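Local structure of haloacid dehalogenase domain protein hydrolase (Planctomyces limnophilus, 4OVY) at residues 41-46 with 174-179; 182-187 with 221-226; 46-49 with 54-57. The protein probably acts as a hydrolase, perhaps a phosphatase, of the haloacid dehalogenase superfamily, and binds a calcium ion in the crystal. All coordinates share one frame; numbering follows the deposited sequence.

Contact 1 (41-46 with 174-179). With CA (calcium ion), chain J; EDO (1,2-ethanediol), chain H.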
ATOM      1  N   PHE A  41      -3.659  11.297  -7.483  1.00 16.87           N
ATOM      2  CA  PHE A  41      -3.530  12.741  -7.340  1.00 18.30           C
ATOM      3  C   PHE A  41      -2.300  13.070  -6.508  1.00 18.47           C
ATOM      4  O   PHE A  41      -2.085  12.482  -5.451  1.00 17.35           O
ATOM      5  CB  PHE A  41      -4.734  13.313  -6.581  1.00 19.79           C
ATOM      6  CG  PHE A  41      -6.039  13.189  -7.314  1.00 19.57           C
ATOM      7  CD1 PHE A  41      -6.781  12.019  -7.249  1.00 20.98           C
ATOM      8  CD2 PHE A  41      -6.539  14.253  -8.049  1.00 21.73           C
ATOM      9  CE1 PHE A  41      -7.986  11.906  -7.924  1.00 21.79           C
ATOM     10  CE2 PHE A  41      -7.744  14.143  -8.729  1.00 24.45           C
ATOM     11  CZ  PHE A  41      -8.467  12.970  -8.659  1.00 22.41           C
ATOM     12  N   ASP A  42      -1.517  14.046  -6.949  1.00 18.83           N
ATOM     13  CA  ASP A  42      -0.621  14.728  -6.025  1.00 19.71           C
ATOM     14  C   ASP A  42      -1.485  15.497  -5.014  1.00 19.41           C
ATOM     15  O   ASP A  42      -2.678  15.736  -5.261  1.00 18.88           O
ATOM     16  CB  ASP A  42       0.300  15.680  -6.783  1.00 22.51           C
ATOM     17  CG  ASP A  42       1.509  16.110  -5.972  1.00 28.17           C
ATOM     18  OD1 ASP A  42       1.753  15.608  -4.858  1.00 27.07           O
ATOM     19  OD2 ASP A  42       2.240  16.968  -6.473  1.00 41.59           O
ATOM     20  N   ASN A  43      -0.893  15.876  -3.884  1.00 20.51           N
ATOM     21  CA  ASN A  43      -1.593  16.672  -2.875  1.00 21.21           C
ATOM     22  C   ASN A  43      -1.220  18.158  -2.959  1.00 20.20           C
ATOM     23  O   ASN A  43      -2.009  18.976  -3.430  1.00 19.13           O
ATOM     24  CB  ASN A  43      -1.321  16.118  -1.467  1.00 20.60           C
ATOM     25  CG  ASN A  43      -2.155  16.807  -0.392  1.00 21.69           C
ATOM     26  OD1 ASN A  43      -3.301  17.202  -0.629  1.00 21.50           O
ATOM     27  ND2 ASN A  43      -1.583  16.953   0.795  1.00 20.53           N
ATOM     28  N   ASP A  44      -0.008  18.496  -2.523  1.00 21.03           N
ATOM     29  CA  ASP A  44       0.462  19.890  -2.528  1.00 20.49           C
ATOM     30  C   ASP A  44       0.324  20.494  -3.928  1.00 19.43           C
ATOM     31  O   ASP A  44       0.882  19.969  -4.872  1.00 22.21           O
ATOM     32  CB  ASP A  44       1.934  19.969  -2.111  1.00 20.45           C
ATOM     33  CG  ASP A  44       2.184  19.494  -0.688  1.00 24.17           C
ATOM     34  OD1 ASP A  44       1.289  19.600   0.179  1.00 25.35           O
ATOM     35  OD2 ASP A  44       3.308  19.022  -0.436  1.00 30.67           O
ATOM     36  N   GLY A  45      -0.430  21.581  -4.055  1.00 18.53           N
ATOM     37  CA  GLY A  45      -0.567  22.292  -5.322  1.00 18.83           C
ATOM     38  C   GLY A  45      -1.554  21.676  -6.298  1.00 18.30           C
ATOM     39  O   GLY A  45      -1.814  22.246  -7.358  1.00 18.70           O
ATOM     40  N   THR A  46      -2.092  20.507  -5.948  1.00 16.59           N
ATOM     41  CA  THR A  46      -3.031  19.789  -6.798  1.00 17.99           C
ATOM     42  C   THR A  46      -4.407  19.723  -6.119  1.00 19.70           C
ATOM     43  O   THR A  46      -5.416  20.039  -6.747  1.00 20.34           O
ATOM     44  CB  THR A  46      -2.494  18.385  -7.121  1.00 18.03           C
ATOM     45  OG1 THR A  46      -1.334  18.507  -7.957  1.00 19.48           O
ATOM     46  CG2 THR A  46      -3.536  17.538  -7.841  1.00 17.98           C
ATOM     47  N   GLU A 174     -11.288  12.599   6.314  1.00 23.57           N
ATOM     48  CA  GLU A 174     -12.295  13.629   6.585  1.00 26.01           C
ATOM     49  C   GLU A 174     -12.346  14.685   5.483  1.00 23.74           C
ATOM     50  O   GLU A 174     -13.426  15.116   5.077  1.00 25.79           O
ATOM     51  CB  GLU A 174     -12.022  14.326   7.917  1.00 31.91           C
ATOM     52  CG  GLU A 174     -13.084  15.352   8.315  1.00 39.61           C
ATOM     53  CD  GLU A 174     -12.570  16.430   9.268  1.00 53.33           C
ATOM     54  OE1 GLU A 174     -11.550  16.201   9.964  1.00 64.07           O
ATOM     55  OE2 GLU A 174     -13.191  17.518   9.322  1.00 71.75           O
ATOM     56  N   VAL A 175     -11.178  15.111   5.016  1.00 20.47           N
ATOM     57  CA  VAL A 175     -11.079  16.275   4.137  1.00 21.00           C
ATOM     58  C   VAL A 175     -11.304  15.914   2.672  1.00 19.77           C
ATOM     59  O   VAL A 175     -12.049  16.609   1.978  1.00 21.18           O
ATOM     60  CB  VAL A 175      -9.721  16.993   4.324  1.00 22.31           C
ATOM     61  CG1 VAL A 175      -9.537  18.105   3.301  1.00 23.09           C
ATOM     62  CG2 VAL A 175      -9.616  17.550   5.742  1.00 21.86           C
ATOM     63  N   TYR A 176     -10.666  14.837   2.215  1.00 19.55           N
ATOM     64  CA  TYR A 176     -10.724  14.415   0.807  1.00 19.10           C
ATOM     65  C   TYR A 176     -11.577  13.176   0.555  1.00 19.19           C
ATOM     66  O   TYR A 176     -11.834  12.836  -0.604  1.00 19.70           O
ATOM     67  CB  TYR A 176      -9.310  14.096   0.285  1.00 18.26           C
ATOM     68  CG  TYR A 176      -8.344  15.255   0.261  1.00 19.11           C
ATOM     69  CD1 TYR A 176      -8.715  16.497  -0.246  1.00 19.05           C
ATOM     70  CD2 TYR A 176      -7.030  15.096   0.705  1.00 19.45           C
ATOM     71  CE1 TYR A 176      -7.816  17.551  -0.290  1.00 20.26           C
ATOM     72  CE2 TYR A 176      -6.125  16.148   0.667  1.00 19.21           C
ATOM     73  CZ  TYR A 176      -6.520  17.371   0.168  1.00 19.59           C
ATOM     74  OH  TYR A 176      -5.629  18.414   0.121  1.00 19.93           O
ATOM     75  N   GLY A 177     -11.981  12.479   1.615  1.00 19.13           N
ATOM     76  CA  GLY A 177     -12.667  11.196   1.463  1.00 20.35           C
ATOM     77  C   GLY A 177     -11.727  10.066   1.088  1.00 21.23           C
ATOM     78  O   GLY A 177     -12.162   9.044   0.575  1.00 22.37           O
ATOM     79  N   ILE A 178     -10.433  10.240   1.358  1.00 20.07           N
ATOM     80  CA  ILE A 178      -9.434   9.259   0.978  1.00 18.60           C
ATOM     81  C   ILE A 178      -8.882   8.598   2.237  1.00 18.57           C
ATOM     82  O   ILE A 178      -8.250   9.274   3.067  1.00 20.05           O
ATOM     83  CB  ILE A 178      -8.304   9.921   0.167  1.00 18.93           C
ATOM     84  CG1 ILE A 178      -8.878  10.496  -1.134  1.00 19.64           C
ATOM     85  CG2 ILE A 178      -7.196   8.915  -0.117  1.00 18.79           C
ATOM     86  CD1 ILE A 178      -7.899  11.330  -1.939  1.00 20.88           C
ATOM     87  N   PRO A 179      -9.120   7.281   2.395  1.00 17.53           N
ATOM     88  CA  PRO A 179      -8.673   6.579   3.592  1.00 18.90           C
ATOM     89  C   PRO A 179      -7.162   6.350   3.592  1.00 18.19           C
ATOM     90  O   PRO A 179      -6.537   6.429   2.544  1.00 17.99           O
ATOM     91  CB  PRO A 179      -9.405   5.246   3.494  1.00 19.91           C
ATOM     92  CG  PRO A 179      -9.494   4.994   2.031  1.00 20.10           C
ATOM     93  CD  PRO A 179      -9.695   6.346   1.409  1.00 19.69           C
TER
HETATM   94 CA    CA J 409       2.751  19.214  -6.286  1.00 55.54          CA
HETATM   95  C1  EDO H 407       6.166  18.060  -1.113  1.00 45.13           C
HETATM   96  O1  EDO H 407       5.063  18.048  -2.034  1.00 39.85           O
HETATM   97  C2  EDO H 407       7.485  17.960  -1.871  1.00 47.62           C
HETATM   98  O2  EDO H 407       7.373  17.000  -2.929  1.00 49.82           O
HETATM   99  O   HOH W   1       4.591  17.403  -7.414  1.00 53.20           O
HETATM  100  O   HOH W   2       4.261  20.470  -5.578  1.00 35.48           O

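Contact 2 (182-187 with 221-226). With EDO (1,2-ethanediol), chain D.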
ATOM      1  N   GLN A 182      -5.102   4.428   0.986  1.00 17.04           N
ATOM      2  CA  GLN A 182      -5.035   4.989  -0.359  1.00 17.72           C
ATOM      3  C   GLN A 182      -4.211   6.272  -0.406  1.00 17.35           C
ATOM      4  O   GLN A 182      -4.341   7.075  -1.335  1.00 16.80           O
ATOM      5  CB  GLN A 182      -6.450   5.212  -0.904  1.00 18.23           C
ATOM      6  CG  GLN A 182      -7.135   3.890  -1.175  1.00 19.53           C
ATOM      7  CD  GLN A 182      -8.567   3.997  -1.656  1.00 19.85           C
ATOM      8  OE1 GLN A 182      -9.015   5.013  -2.202  1.00 21.74           O
ATOM      9  NE2 GLN A 182      -9.282   2.927  -1.479  1.00 20.77           N
ATOM     10  N   VAL A 183      -3.366   6.456   0.606  1.00 17.62           N
ATOM     11  CA  VAL A 183      -2.430   7.569   0.648  1.00 17.28           C
ATOM     12  C   VAL A 183      -1.035   6.976   0.472  1.00 17.32           C
ATOM     13  O   VAL A 183      -0.647   6.061   1.196  1.00 17.44           O
ATOM     14  CB  VAL A 183      -2.503   8.342   1.976  1.00 19.52           C
ATOM     15  CG1 VAL A 183      -1.464   9.465   1.991  1.00 19.07           C
ATOM     16  CG2 VAL A 183      -3.905   8.899   2.199  1.00 21.08           C
ATOM     17  N   ILE A 184      -0.310   7.480  -0.517  1.00 16.94           N
ATOM     18  CA  ILE A 184       1.059   7.074  -0.786  1.00 16.81           C
ATOM     19  C   ILE A 184       1.913   8.319  -0.643  1.00 18.21           C
ATOM     20  O   ILE A 184       1.577   9.381  -1.175  1.00 17.17           O
ATOM     21  CB  ILE A 184       1.194   6.483  -2.202  1.00 18.17           C
ATOM     22  CG1 ILE A 184       0.394   5.186  -2.307  1.00 18.54           C
ATOM     23  CG2 ILE A 184       2.648   6.217  -2.563  1.00 20.33           C
ATOM     24  CD1 ILE A 184       0.224   4.692  -3.730  1.00 21.27           C
ATOM     25  N   GLY A 185       3.008   8.196   0.095  1.00 19.86           N
ATOM     26  CA  GLY A 185       3.856   9.338   0.367  1.00 19.90           C
ATOM     27  C   GLY A 185       5.265   8.927   0.741  1.00 20.53           C
ATOM     28  O   GLY A 185       5.636   7.753   0.651  1.00 17.69           O
ATOM     29  N   SER A 186       6.051   9.903   1.158  1.00 19.44           N
ATOM     30  CA  SER A 186       7.394   9.622   1.660  1.00 20.00           C
ATOM     31  C   SER A 186       7.282   9.121   3.099  1.00 19.07           C
ATOM     32  O   SER A 186       6.322   9.434   3.798  1.00 19.30           O
ATOM     33  CB  SER A 186       8.267  10.871   1.594  1.00 20.47           C
ATOM     34  OG  SER A 186       8.451  11.292   0.256  1.00 21.15           O
ATOM     35  N   SER A 187       8.265   8.349   3.543  1.00 19.69           N
ATOM     36  CA  SER A 187       8.190   7.723   4.860  1.00 19.26           C
ATOM     37  C   SER A 187       9.564   7.457   5.486  1.00 19.99           C
ATOM     38  O   SER A 187      10.584   7.400   4.793  1.00 18.79           O
ATOM     39  CB  SER A 187       7.399   6.407   4.765  1.00 21.59           C
ATOM     40  OG  SER A 187       7.991   5.506   3.833  1.00 22.45           O
ATOM     41  N   ARG A 221       3.470   1.510  -8.279  1.00 18.13           N
ATOM     42  CA  ARG A 221       3.542   0.108  -8.662  1.00 18.87           C
ATOM     43  C   ARG A 221       3.720  -0.822  -7.456  1.00 18.45           C
ATOM     44  O   ARG A 221       3.121  -1.901  -7.417  1.00 18.57           O
ATOM     45  CB  ARG A 221       4.643  -0.125  -9.699  1.00 19.80           C
ATOM     46  CG  ARG A 221       4.702  -1.555 -10.220  1.00 19.05           C
ATOM     47  CD  ARG A 221       3.397  -2.007 -10.873  1.00 19.74           C
ATOM     48  NE  ARG A 221       3.445  -3.400 -11.300  1.00 19.53           N
ATOM     49  CZ  ARG A 221       3.368  -4.456 -10.489  1.00 21.28           C
ATOM     50  NH1 ARG A 221       3.231  -4.309  -9.170  1.00 22.05           N
ATOM     51  NH2 ARG A 221       3.438  -5.674 -11.002  1.00 22.11           N
ATOM     52  N   GLN A 222       4.521  -0.403  -6.473  1.00 18.32           N
ATOM     53  CA  GLN A 222       4.724  -1.209  -5.268  1.00 19.31           C
ATOM     54  C   GLN A 222       3.450  -1.304  -4.416  1.00 16.71           C
ATOM     55  O   GLN A 222       3.049  -2.395  -4.014  1.00 19.44           O
ATOM     56  CB  GLN A 222       5.867  -0.650  -4.411  1.00 20.40           C
ATOM     57  CG  GLN A 222       7.244  -0.729  -5.062  1.00 22.94           C
ATOM     58  CD  GLN A 222       7.891  -2.094  -4.947  1.00 25.08           C
ATOM     59  OE1 GLN A 222       7.212  -3.120  -4.892  1.00 25.15           O
ATOM     60  NE2 GLN A 222       9.219  -2.111  -4.905  1.00 25.46           N
ATOM     61  N   VAL A 223       2.817  -0.166  -4.147  1.00 15.66           N
ATOM     62  CA  VAL A 223       1.668  -0.128  -3.233  1.00 16.98           C
ATOM     63  C   VAL A 223       0.356  -0.564  -3.910  1.00 17.49           C
ATOM     64  O   VAL A 223      -0.396  -1.382  -3.363  1.00 17.60           O
ATOM     65  CB  VAL A 223       1.497   1.275  -2.631  1.00 18.11           C
ATOM     66  CG1 VAL A 223       0.202   1.381  -1.817  1.00 17.68           C
ATOM     67  CG2 VAL A 223       2.703   1.626  -1.765  1.00 19.78           C
ATOM     68  N   ILE A 224       0.073  -0.009  -5.083  1.00 17.90           N
ATOM     69  CA  ILE A 224      -1.201  -0.290  -5.770  1.00 18.26           C
ATOM     70  C   ILE A 224      -1.138  -1.573  -6.601  1.00 19.88           C
ATOM     71  O   ILE A 224      -2.130  -2.305  -6.705  1.00 19.14           O
ATOM     72  CB  ILE A 224      -1.645   0.889  -6.661  1.00 19.12           C
ATOM     73  CG1 ILE A 224      -1.610   2.205  -5.865  1.00 20.45           C
ATOM     74  CG2 ILE A 224      -3.037   0.636  -7.230  1.00 20.90           C
ATOM     75  CD1 ILE A 224      -2.146   3.413  -6.601  1.00 19.76           C
ATOM     76  N   GLY A 225       0.023  -1.843  -7.194  1.00 18.79           N
ATOM     77  CA  GLY A 225       0.193  -3.003  -8.057  1.00 20.74           C
ATOM     78  C   GLY A 225      -0.493  -2.878  -9.401  1.00 21.43           C
ATOM     79  O   GLY A 225      -0.716  -3.882 -10.074  1.00 22.78           O
ATOM     80  N   ARG A 226      -0.827  -1.649  -9.787  1.00 20.37           N
ATOM     81  CA  ARG A 226      -1.580  -1.384 -11.016  1.00 22.52           C
ATOM     82  C   ARG A 226      -1.092  -0.076 -11.630  1.00 19.68           C
ATOM     83  O   ARG A 226      -0.709   0.830 -10.918  1.00 21.00           O
ATOM     84  CB  ARG A 226      -3.087  -1.217 -10.714  1.00 24.62           C
ATOM     85  CG  ARG A 226      -3.831  -2.414 -10.116  1.00 29.75           C
ATOM     86  CD  ARG A 226      -5.271  -2.016  -9.757  1.00 31.28           C
ATOM     87  NE  ARG A 226      -6.141  -3.099  -9.261  1.00 29.55           N
ATOM     88  CZ  ARG A 226      -6.672  -4.059 -10.020  1.00 33.47           C
ATOM     89  NH1 ARG A 226      -7.466  -4.979  -9.473  1.00 37.90           N
ATOM     90  NH2 ARG A 226      -6.411  -4.119 -11.325  1.00 33.20           N
TER
HETATM   91  C1  EDO D 403       5.060   4.747  -0.088  1.00 26.31           C
HETATM   92  O1  EDO D 403       3.833   5.207   0.498  1.00 23.65           O
HETATM   93  C2  EDO D 403       6.092   4.393   0.986  1.00 26.06           C
HETATM   94  O2  EDO D 403       6.386   5.513   1.826  1.00 24.07           O

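Contact 3 (46-49 with 54-57)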
ATOM      1  N   THR A  46      -2.092  20.507  -5.948  1.00 16.59           N
ATOM      2  CA  THR A  46      -3.031  19.789  -6.798  1.00 17.99           C
ATOM      3  C   THR A  46      -4.407  19.723  -6.119  1.00 19.70           C
ATOM      4  O   THR A  46      -5.416  20.039  -6.747  1.00 20.34           O
ATOM      5  CB  THR A  46      -2.494  18.385  -7.121  1.00 18.03           C
ATOM      6  OG1 THR A  46      -1.334  18.507  -7.957  1.00 19.48           O
ATOM      7  CG2 THR A  46      -3.536  17.538  -7.841  1.00 17.98           C
ATOM      8  N   LEU A  47      -4.433  19.308  -4.852  1.00 19.31           N
ATOM      9  CA  LEU A  47      -5.660  19.251  -4.049  1.00 19.25           C
ATOM     10  C   LEU A  47      -5.791  20.421  -3.071  1.00 19.50           C
ATOM     11  O   LEU A  47      -6.898  20.752  -2.640  1.00 19.65           O
ATOM     12  CB  LEU A  47      -5.715  17.940  -3.262  1.00 19.66           C
ATOM     13  CG  LEU A  47      -5.811  16.644  -4.073  1.00 19.81           C
ATOM     14  CD1 LEU A  47      -5.860  15.425  -3.168  1.00 18.83           C
ATOM     15  CD2 LEU A  47      -7.036  16.665  -4.982  1.00 20.09           C
ATOM     16  N   TRP A  48      -4.665  21.020  -2.686  1.00 19.28           N
ATOM     17  CA  TRP A  48      -4.674  22.142  -1.757  1.00 20.04           C
ATOM     18  C   TRP A  48      -3.475  23.061  -1.962  1.00 19.58           C
ATOM     19  O   TRP A  48      -2.565  22.752  -2.728  1.00 19.34           O
ATOM     20  CB  TRP A  48      -4.765  21.646  -0.308  1.00 19.39           C
ATOM     21  CG  TRP A  48      -3.515  21.062   0.289  1.00 19.80           C
ATOM     22  CD1 TRP A  48      -2.408  20.602  -0.371  1.00 19.05           C
ATOM     23  CD2 TRP A  48      -3.266  20.839   1.684  1.00 19.90           C
ATOM     24  NE1 TRP A  48      -1.487  20.127   0.528  1.00 20.20           N
ATOM     25  CE2 TRP A  48      -1.991  20.255   1.793  1.00 19.49           C
ATOM     26  CE3 TRP A  48      -4.002  21.073   2.850  1.00 19.96           C
ATOM     27  CZ2 TRP A  48      -1.435  19.911   3.017  1.00 20.92           C
ATOM     28  CZ3 TRP A  48      -3.442  20.730   4.068  1.00 20.39           C
ATOM     29  CH2 TRP A  48      -2.172  20.161   4.143  1.00 20.79           C
ATOM     30  N   CYS A  49      -3.481  24.177  -1.253  0.50 18.64           N
ATOM     31  CA  CYS A  49      -2.510  25.240  -1.452  0.50 18.79           C
ATOM     32  C   CYS A  49      -1.109  24.881  -0.934  0.50 19.14           C
ATOM     33  O   CYS A  49      -0.977  24.284   0.130  0.50 19.67           O
ATOM     34  CB  CYS A  49      -3.031  26.483  -0.745  0.50 18.52           C
ATOM     35  SG  CYS A  49      -2.069  27.959  -1.051  0.50 17.21           S
ATOM     36  N   TYR A  54       5.190  24.497   1.237  1.00 21.49           N
ATOM     37  CA  TYR A  54       4.504  23.230   1.480  1.00 21.01           C
ATOM     38  C   TYR A  54       4.008  23.259   2.916  1.00 20.66           C
ATOM     39  O   TYR A  54       4.735  23.702   3.819  1.00 21.46           O
ATOM     40  CB  TYR A  54       5.441  22.033   1.254  1.00 22.31           C
ATOM     41  CG  TYR A  54       6.085  21.976  -0.124  1.00 22.61           C
ATOM     42  CD1 TYR A  54       5.319  22.125  -1.280  1.00 23.10           C
ATOM     43  CD2 TYR A  54       7.456  21.754  -0.274  1.00 24.17           C
ATOM     44  CE1 TYR A  54       5.896  22.068  -2.537  1.00 25.97           C
ATOM     45  CE2 TYR A  54       8.039  21.690  -1.533  1.00 25.59           C
ATOM     46  CZ  TYR A  54       7.253  21.851  -2.664  1.00 27.36           C
ATOM     47  OH  TYR A  54       7.813  21.801  -3.928  1.00 28.74           O
ATOM     48  N   VAL A  55       2.774  22.812   3.142  1.00 20.16           N
ATOM     49  CA  VAL A  55       2.198  22.880   4.480  1.00 20.53           C
ATOM     50  C   VAL A  55       3.030  22.078   5.486  1.00 19.54           C
ATOM     51  O   VAL A  55       3.186  22.499   6.630  1.00 19.72           O
ATOM     52  CB  VAL A  55       0.726  22.410   4.508  1.00 21.42           C
ATOM     53  CG1 VAL A  55       0.198  22.370   5.936  1.00 21.19           C
ATOM     54  CG2 VAL A  55      -0.139  23.339   3.659  1.00 21.69           C
ATOM     55  N   GLN A  56       3.565  20.931   5.067  1.00 20.92           N
ATOM     56  CA  GLN A  56       4.421  20.154   5.955  1.00 21.35           C
ATOM     57  C   GLN A  56       5.702  20.907   6.325  1.00 20.83           C
ATOM     58  O   GLN A  56       6.235  20.696   7.409  1.00 20.31           O
ATOM     59  CB  GLN A  56       4.752  18.778   5.387  1.00 21.53           C
ATOM     60  CG  GLN A  56       5.476  17.881   6.383  1.00 22.05           C
ATOM     61  CD  GLN A  56       5.771  16.505   5.838  1.00 21.72           C
ATOM     62  OE1 GLN A  56       5.145  16.057   4.885  1.00 24.95           O
ATOM     63  NE2 GLN A  56       6.720  15.820   6.454  1.00 23.78           N
ATOM     64  N   LEU A  57       6.193  21.772   5.442  1.00 21.18           N
ATOM     65  CA  LEU A  57       7.356  22.604   5.784  1.00 22.45           C
ATOM     66  C   LEU A  57       6.988  23.615   6.875  1.00 23.39           C
ATOM     67  O   LEU A  57       7.770  23.830   7.814  1.00 20.41           O
ATOM     68  CB  LEU A  57       7.947  23.280   4.541  1.00 24.32           C
ATOM     69  CG  LEU A  57       9.264  24.042   4.745  1.00 25.00           C
ATOM     70  CD1 LEU A  57      10.329  23.171   5.401  1.00 25.93           C
ATOM     71  CD2 LEU A  57       9.757  24.595   3.415  1.00 28.94           C
TER
HETATM   72  O   HOH W   3       1.193  22.325   0.711  1.00 19.50           O

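Contact 1 (41-46 with 174-179)
Asn43 and Tyr176 join the HAD motif loop, which follows strand 38-41 with the DxDx(T/V) pattern Asp42, Asp44 and Thr46, to the C-terminal end of helix 172-176. One polar contact carries the pairing. Tyr176 OH donates a weak hydrogen bond to Asn43 OD1 at 2.7 Å. The two side chains cross at about a right angle, and the amide plane stands 83° from the ring plane. Asn43 reaches the phenol because its CG lies anti to the backbone N (chi1 -173°). Asn43 OD1 also lies 3.3 Å from Tyr176 CE2, next to the hydroxyl-bearing carbon.

Two bonds fold the motif loop itself. Thr46 N binds the carbonyl oxygen of Asn43, and Asn43 N makes a weak bond to Asp42 OD1. Lys216 forms a salt bridge with that same carboxylate oxygen.

Metal bonds come from the other side of the loop backbone. Calcium is held by Asp42 OD2 at 2.3 Å, by Asp44 O at 2.5 Å, by one close water, by a second, more distant one, and by Asn234. Asp44 gives the metal its carbonyl, while its carboxylate turns elsewhere: OD2 accepts a 2.6 Å hydrogen bond from O1 of an ethanediol molecule.

Contact 2 (182-187 with 221-226)
Val223, in helix 215-223, meets Ile184 of strand 183-195 tip to tip. Before it in the chain, Arg221 and Gln222 serve the dimer interface: Arg221 forms salt bridges with Glu166 and Asp112 of the second subunit, and Gln222 NE2 binds the carbonyl of Val188 of that subunit. Val223 then points toward the strand. Its CB lies 3.8 Å from Ile184 CD1, and its CG1 is 3.8 Å from Ile184 CG1.

This is helix-on-sheet packing in the Rossmann-like core of the HAD fold, where strand 183-195 runs parallel to strand 156-161. Ile224 follows and lies across Ile184. Its CG1 comes within 3.8 Å of Ile184 CD1, and its own CD1 also touches that methyl. Ile184 CD1 therefore sits against both residues, carried there by an extended side chain (chi2 168°). Cutting Ile184 back to an alanine would remove CG1, CG2 and CD1 and is likely to open a gap between the strand and both Val223 and Ile224.

Gly225 leaves the helical path with positive phi (73°), its N weakly bonded to Arg221 O. Beyond it, Arg226 NE forms a salt bridge with Glu181 of the second subunit.

The other branch of Ile184, CG2, faces an ethanediol, 3.4 Å from its O1. Gly185 N donates to O1, and Ser187 OG donates to O2 at 2.6 Å.

Contact 3 (46-49 with 54-57)
The loop running on from the HAD motif to helix 55-67 closes here on the first turn of that helix. Trp48 lies in the loop and Val55 is the first helical residue. The valine sits over one face of the indole.

Val55 CG2 makes a CH-pi contact with the six-membered ring. It lies 3.9 Å from the ring centroid and 19° off the ring normal. The rest of the valine is displaced toward the outer edge of the benzo ring. Val55 CB is 3.6 Å from Trp48 CZ2, and Val55 CG1 is 3.7 Å from Trp48 CH2. Trp48 holds CG between its backbone N and carbonyl carbon (chi1 75°), and this turns the benzo ring toward the helix.

The indole is also fixed at its polar end. Trp48 NE1 bonds to Asp44 OD1, and the ring meets that of Trp171 with planes about 30° apart. Phe167 of helix 165-168 packs on Val55 as well.

Next to the ring, Cys49 O lies 3.7 Å from Val55 CG2. One water links the two backbones. It donates to Cys49 O at 3.0 Å and accepts from Val55 N at 2.9 Å, so an N-H of the first helical turn is satisfied through water. Tyr54 holds the N-cap position, and its carbonyl weakly accepts from Leu57 N.

In HAD enzymes the squiggle and flap elements follow the DxDx(T/V) loop at the end of the first core strand, and this passage from the loop to helix 55-67 probably corresponds to that region.

Overall arrangement
Contacts 1 and 3 start from the same loop, share Thr46 and have centres 10 Å apart. They touch directly: Tyr176 OH lies 3.4 Å from Trp48 CB and from Leu47 CB. The phenol thus sits against the loop that continues to helix 55-67. Contact 1 holds two of the calcium ligands, and the Trp48 side chain of contact 3 is about 8 Å from the ion. Contact 2 lies farther off, its centre 14 Å from that of contact 1, with the Ile184 side chain about 13 Å from calcium. Ile178 CG2 and Val183 CG2, 4.0 Å apart, connect it to contact 1. Contacts 2 and 3 do not touch.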